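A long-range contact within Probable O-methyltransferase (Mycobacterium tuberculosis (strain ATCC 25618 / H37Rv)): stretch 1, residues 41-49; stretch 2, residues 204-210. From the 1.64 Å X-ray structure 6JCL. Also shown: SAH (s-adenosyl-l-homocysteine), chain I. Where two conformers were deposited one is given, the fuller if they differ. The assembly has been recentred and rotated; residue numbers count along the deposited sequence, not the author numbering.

Stretch 1, residues 41-49: RIAVSAQQG
Stretch 2, residues 204-210: QTVGRKG

A single lysine does most of the work in this contact. Lys209 reaches across from stretch 2 and sets its ammonium group against two successive backbone carbonyls of stretch 1: NZ donates to Ile42 O at 3.2 Å and to Ala43 O at 3.0 Å. No other direct hydrogen bond joins the stretches, whose touching residues are at least 157 positions apart in sequence and which bury 256 Å² between them, both sides summed; Lys209 has 89 Å² covered, the largest share of any residue.

Stretch 1 starts as loop. Ile42 lies at phi/psi -129/19, and Ala43, Val44 and Ser45 follow in extended conformations (-66/162, -58/148 and -70/168) before a helix begins at Ala46, with angles near -65/-40. Ser45 is the N-cap. With chi1 at 70° (p), its OG accepts from Gln48 N at 3.2 Å, while Gln48 (m, t, chi3 -17°) folds back so that its OE1 accepts from Ser45 N at 2.9 Å. The two side chains thus satisfy each other's backbone amides, and Gly49 N closes the first helical turn on Ser45 O at 2.8 Å.

Stretch 2 enters as a strand through Gln204 and Thr205, then makes a type I turn from Gly207 to Gly210, with Arg208 at -56/-36, Lys209 at -93/5 and Gly210 N bonded to Gly207 O at 3.2 Å. Both end positions call for glycine: at 152/-149 and 91/-171, a CB would be jammed against the preceding carbonyl oxygen. The turn brings Arg208 opposite Ser45, their CA atoms 7.0 Å apart, and the CA-to-CB bonds of Arg208 and Lys209 both point toward stretch 1.

Lysine suits its place by length as well as charge. Its chi angles, -59°, 180°, 62° and 171° (m, t, p, t), carry the methylenes past the helix start, with Lys209 CD 3.6 Å from Gln48 OE1 and 3.9 Å from Ser45 N, and deliver NZ to the loop carbonyls. Water 2 adds a bridge, accepting from Lys209 NZ at 2.7 Å and donating to Gln48 OE1 at 2.9 Å, so this one oxygen serves both the Ser45 amide and the water.

Two further waters link groups that do not bond directly. Gln48 NE2 and Thr205 OG1 are 4.3 Å apart; water 3 accepts from Gln48 NE2 at 2.7 Å and has a weak bond with Thr205 OG1 at 3.1 Å, Thr205 holding chi1 at 63° (p). Arg208 (t, t, then -21° and -102°) sets the edge of its guanidinium near Ser45, with NE 4.5 Å from Ser45 CB. Water 1 accepts from Arg208 NH1 and from Gln47 N, each at 3.1 Å, supplying the acceptor that these two donors need.

The anchored loop also meets s-adenosyl-l-homocysteine, as befits a methyltransferase: Val44 N donates to SAH OXT at 2.9 Å, and Ile42 (p, t) places CD1 3.8 Å from SAH SD.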

ATOM      1  N   ARG A  41     -19.783 -12.523  -4.854  1.00 25.60           N
ATOM      2  CA  ARG A  41     -19.271 -11.235  -5.323  1.00 23.36           C
ATOM      3  C   ARG A  41     -18.343 -10.631  -4.269  1.00 23.05           C
ATOM      4  O   ARG A  41     -18.647  -9.632  -3.618  1.00 26.89           O
ATOM      5  CB  ARG A  41     -20.435 -10.315  -5.669  1.00 28.67           C
ATOM      6  CG  ARG A  41     -21.372 -10.971  -6.660  1.00 40.69           C
ATOM      7  CD  ARG A  41     -22.541 -10.090  -7.046  1.00 48.19           C
ATOM      8  NE  ARG A  41     -22.231  -9.340  -8.254  1.00 53.66           N
ATOM      9  CZ  ARG A  41     -23.108  -8.592  -8.911  1.00 63.86           C
ATOM     10  NH1 ARG A  41     -22.732  -7.941 -10.007  1.00 61.09           N
ATOM     11  NH2 ARG A  41     -24.362  -8.509  -8.478  1.00 68.62           N
ATOM     12  N   ILE A  42     -17.173 -11.263  -4.118  1.00 19.71           N
ATOM     13  CA  ILE A  42     -16.260 -10.920  -3.029  1.00 18.46           C
ATOM     14  C   ILE A  42     -14.843 -10.651  -3.534  1.00 15.93           C
ATOM     15  O   ILE A  42     -13.882 -10.718  -2.767  1.00 18.47           O
ATOM     16  CB  ILE A  42     -16.248 -12.027  -1.958  1.00 17.98           C
ATOM     17  CG1 ILE A  42     -15.698 -13.338  -2.536  1.00 22.74           C
ATOM     18  CG2 ILE A  42     -17.679 -12.207  -1.312  1.00 19.29           C
ATOM     19  CD1 ILE A  42     -15.520 -14.465  -1.482  1.00 24.92           C
ATOM     20  N   ALA A  43     -14.706 -10.370  -4.825  1.00 17.76           N
ATOM     21  CA  ALA A  43     -13.418 -10.043  -5.413  1.00 18.94           C
ATOM     22  C   ALA A  43     -12.880  -8.732  -4.861  1.00 19.50           C
ATOM     23  O   ALA A  43     -13.618  -7.904  -4.316  1.00 18.04           O
ATOM     24  CB  ALA A  43     -13.559  -9.924  -6.933  1.00 19.80           C
ATOM     25  N   VAL A  44     -11.571  -8.524  -5.039  1.00 19.47           N
ATOM     26  CA  VAL A  44     -11.001  -7.234  -4.663  1.00 17.96           C
ATOM     27  C   VAL A  44     -11.714  -6.132  -5.443  1.00 16.72           C
ATOM     28  O   VAL A  44     -12.170  -6.330  -6.572  1.00 18.85           O
ATOM     29  CB  VAL A  44      -9.482  -7.171  -4.921  1.00 20.66           C
ATOM     30  CG1 VAL A  44      -8.747  -8.104  -3.985  1.00 22.33           C
ATOM     31  CG2 VAL A  44      -9.151  -7.474  -6.378  1.00 16.84           C
ATOM     32  N   SER A  45     -11.824  -4.956  -4.825  1.00 18.86           N
ATOM     33  CA  SER A  45     -12.331  -3.812  -5.554  1.00 18.94           C
ATOM     34  C   SER A  45     -11.303  -3.383  -6.596  1.00 17.42           C
ATOM     35  O   SER A  45     -10.146  -3.809  -6.575  1.00 19.03           O
ATOM     36  CB  SER A  45     -12.604  -2.659  -4.604  1.00 18.98           C
ATOM     37  OG  SER A  45     -11.360  -2.163  -4.129  1.00 18.85           O
ATOM     38  N   ALA A  46     -11.727  -2.503  -7.497  1.00 16.28           N
ATOM     39  CA  ALA A  46     -10.799  -2.064  -8.540  1.00 17.86           C
ATOM     40  C   ALA A  46      -9.603  -1.314  -7.952  1.00 19.58           C
ATOM     41  O   ALA A  46      -8.472  -1.496  -8.411  1.00 17.85           O
ATOM     42  CB  ALA A  46     -11.526  -1.200  -9.575  1.00 19.37           C
ATOM     43  N   GLN A  47      -9.822  -0.448  -6.949  1.00 16.35           N
ATOM     44  CA  GLN A  47      -8.675   0.259  -6.363  1.00 15.22           C
ATOM     45  C   GLN A  47      -7.719  -0.713  -5.670  1.00 16.11           C
ATOM     46  O   GLN A  47      -6.484  -0.543  -5.721  1.00 16.85           O
ATOM     47  CB  GLN A  47      -9.148   1.331  -5.366  1.00 20.23           C
ATOM     48  CG  GLN A  47     -10.016   2.474  -5.973  1.00 16.28           C
ATOM     49  CD  GLN A  47      -9.388   3.137  -7.194  1.00 20.88           C
ATOM     50  OE1 GLN A  47      -8.318   3.748  -7.113  1.00 21.03           O
ATOM     51  NE2 GLN A  47     -10.065   3.033  -8.339  1.00 22.75           N
ATOM     52  N   GLN A  48      -8.277  -1.721  -4.994  1.00 15.75           N
ATOM     53  CA  GLN A  48      -7.467  -2.728  -4.324  1.00 17.05           C
ATOM     54  C   GLN A  48      -6.692  -3.568  -5.326  1.00 18.56           C
ATOM     55  O   GLN A  48      -5.506  -3.861  -5.123  1.00 17.72           O
ATOM     56  CB  GLN A  48      -8.360  -3.628  -3.470  1.00 18.58           C
ATOM     57  CG  GLN A  48      -9.010  -2.922  -2.317  1.00 18.63           C
ATOM     58  CD  GLN A  48     -10.056  -3.799  -1.636  1.00 21.37           C
ATOM     59  OE1 GLN A  48     -10.511  -4.791  -2.202  1.00 23.35           O
ATOM     60  NE2 GLN A  48     -10.444  -3.423  -0.422  1.00 22.07           N
ATOM     61  N   GLY A  49      -7.365  -4.006  -6.386  1.00 17.75           N
ATOM     62  CA  GLY A  49      -6.674  -4.769  -7.409  1.00 19.67           C
ATOM     63  C   GLY A  49      -5.580  -3.958  -8.072  1.00 20.68           C
ATOM     64  O   GLY A  49      -4.455  -4.431  -8.241  1.00 19.27           O
ATOM     65  N   GLN A 204      -5.905  -0.160   7.762  1.00 14.55           N
ATOM     66  CA  GLN A 204      -7.364  -0.247   7.710  1.00 14.43           C
ATOM     67  C   GLN A 204      -7.902   0.515   6.508  1.00 14.31           C
ATOM     68  O   GLN A 204      -7.475   1.640   6.240  1.00 14.52           O
ATOM     69  CB  GLN A 204      -7.979   0.357   8.969  1.00 14.89           C
ATOM     70  CG  GLN A 204      -7.406  -0.204  10.270  1.00 15.20           C
ATOM     71  CD  GLN A 204      -8.141   0.352  11.481  1.00 15.76           C
ATOM     72  OE1 GLN A 204      -9.368   0.173  11.607  1.00 15.89           O
ATOM     73  NE2 GLN A 204      -7.421   1.057  12.346  1.00 16.28           N
ATOM     74  N   THR A 205      -8.873  -0.087   5.805  1.00 14.08           N
ATOM     75  CA  THR A 205      -9.411   0.511   4.587  1.00 14.34           C
ATOM     76  C   THR A 205     -10.923   0.603   4.667  1.00 14.25           C
ATOM     77  O   THR A 205     -11.576  -0.123   5.424  1.00 15.52           O
ATOM     78  CB  THR A 205      -9.033  -0.279   3.326  1.00 17.89           C
ATOM     79  OG1 THR A 205      -9.589  -1.602   3.374  1.00 17.89           O
ATOM     80  CG2 THR A 205      -7.500  -0.353   3.187  1.00 16.78           C
ATOM     81  N   VAL A 206     -11.471   1.516   3.876  1.00 14.46           N
ATOM     82  CA  VAL A 206     -12.905   1.566   3.624  1.00 15.05           C
ATOM     83  C   VAL A 206     -13.082   1.733   2.121  1.00 14.89           C
ATOM     84  O   VAL A 206     -12.122   1.958   1.378  1.00 15.35           O
ATOM     85  CB  VAL A 206     -13.622   2.698   4.396  1.00 16.77           C
ATOM     86  CG1 VAL A 206     -13.669   2.366   5.910  1.00 15.46           C
ATOM     87  CG2 VAL A 206     -12.931   4.052   4.156  1.00 15.54           C
ATOM     88  N   GLY A 207     -14.316   1.616   1.682  1.00 16.82           N
ATOM     89  CA  GLY A 207     -14.625   1.736   0.265  1.00 16.64           C
ATOM     90  C   GLY A 207     -15.867   0.923  -0.064  1.00 15.63           C
ATOM     91  O   GLY A 207     -16.745   0.754   0.774  1.00 19.35           O
ATOM     92  N   ARG A 208     -15.891   0.414  -1.299  0.51 16.17           N
ATOM     93  CA  ARG A 208     -17.036  -0.371  -1.754  0.51 18.73           C
ATOM     94  C   ARG A 208     -17.309  -1.551  -0.833  0.51 18.98           C
ATOM     95  O   ARG A 208     -18.469  -1.916  -0.606  0.51 21.05           O
ATOM     96  CB  ARG A 208     -16.787  -0.858  -3.181  0.51 22.46           C
ATOM     97  CG  ARG A 208     -17.992  -1.497  -3.857  0.51 32.78           C
ATOM     98  CD  ARG A 208     -17.663  -1.752  -5.322  0.51 32.66           C
ATOM     99  NE  ARG A 208     -16.561  -0.887  -5.731  0.51 28.80           N
ATOM    100  CZ  ARG A 208     -16.699   0.224  -6.444  0.51 21.96           C
ATOM    101  NH1 ARG A 208     -15.640   0.945  -6.730  0.51 28.91           N
ATOM    102  NH2 ARG A 208     -17.898   0.625  -6.850  0.51 35.49           N
ATOM    103  N   LYS A 209     -16.255  -2.169  -0.298  1.00 16.19           N
ATOM    104  CA  LYS A 209     -16.407  -3.406   0.457  1.00 17.24           C
ATOM    105  C   LYS A 209     -16.551  -3.196   1.962  1.00 20.74           C
ATOM    106  O   LYS A 209     -16.625  -4.181   2.704  1.00 23.96           O
ATOM    107  CB  LYS A 209     -15.226  -4.342   0.152  1.00 17.06           C
ATOM    108  CG  LYS A 209     -15.137  -4.685  -1.347  1.00 18.83           C
ATOM    109  CD  LYS A 209     -13.959  -5.624  -1.623  1.00 17.95           C
ATOM    110  CE  LYS A 209     -14.154  -6.931  -0.895  1.00 16.62           C
ATOM    111  NZ  LYS A 209     -13.119  -7.959  -1.322  1.00 20.69           N
ATOM    112  N   GLY A 210     -16.622  -1.959   2.432  1.00 16.32           N
ATOM    113  CA  GLY A 210     -16.814  -1.734   3.860  1.00 16.51           C
ATOM    114  C   GLY A 210     -15.493  -1.602   4.595  1.00 18.31           C
ATOM    115  O   GLY A 210     -14.416  -1.524   3.997  1.00 18.11           O
TER
HETATM  116  N   SAH I 301      -8.530 -13.330  -4.516  1.00 17.72           N
HETATM  117  CA  SAH I 301      -9.855 -13.315  -5.155  1.00 17.33           C
HETATM  118  CB  SAH I 301     -10.917 -13.745  -4.147  1.00 15.62           C
HETATM  119  CG  SAH I 301     -10.622 -15.069  -3.447  1.00 17.46           C
HETATM  120  SD  SAH I 301     -12.100 -15.629  -2.560  1.00 18.27           S
HETATM  121  C   SAH I 301     -10.182 -11.937  -5.713  1.00 19.50           C
HETATM  122  O   SAH I 301     -10.603 -11.778  -6.865  1.00 20.33           O
HETATM  123  OXT SAH I 301      -9.986 -10.957  -5.005  1.00 18.49           O
HETATM  124  C5' SAH I 301     -11.332 -17.031  -1.712  1.00 17.28           C
HETATM  125  C4' SAH I 301     -11.059 -18.229  -2.625  1.00 18.37           C
HETATM  126  O4' SAH I 301     -10.284 -19.157  -1.892  1.00 19.40           O
HETATM  127  C3' SAH I 301     -12.308 -19.001  -3.071  1.00 22.17           C
HETATM  128  O3' SAH I 301     -12.286 -19.118  -4.494  1.00 23.25           O
HETATM  129  C2' SAH I 301     -12.181 -20.369  -2.421  1.00 22.18           C
HETATM  130  O2' SAH I 301     -12.767 -21.430  -3.166  1.00 19.78           O
HETATM  131  C1' SAH I 301     -10.664 -20.471  -2.239  1.00 19.44           C
HETATM  132  N9  SAH I 301     -10.218 -21.426  -1.212  1.00 19.51           N
HETATM  133  C8  SAH I 301     -10.819 -21.675   0.006  1.00 20.70           C
HETATM  134  N7  SAH I 301     -10.080 -22.614   0.636  1.00 19.75           N
HETATM  135  C5  SAH I 301      -9.028 -22.946  -0.156  1.00 22.91           C
HETATM  136  C6  SAH I 301      -7.990 -23.862   0.013  1.00 23.46           C
HETATM  137  N6  SAH I 301      -7.890 -24.614   1.115  1.00 22.74           N
HETATM  138  N1  SAH I 301      -7.050 -23.973  -0.984  1.00 21.69           N
HETATM  139  C2  SAH I 301      -7.151 -23.219  -2.145  1.00 23.80           C
HETATM  140  N3  SAH I 301      -8.186 -22.324  -2.317  1.00 20.33           N
HETATM  141  C4  SAH I 301      -9.108 -22.203  -1.320  1.00 22.17           C
HETATM  142  O   HOH W   1     -12.683   0.315  -5.974  1.00 22.48           O
HETATM  143  O   HOH W   2     -10.660  -7.143  -0.501  1.00 19.33           O
HETATM  144  O   HOH W   3      -9.009  -1.331   0.362  1.00 28.66           O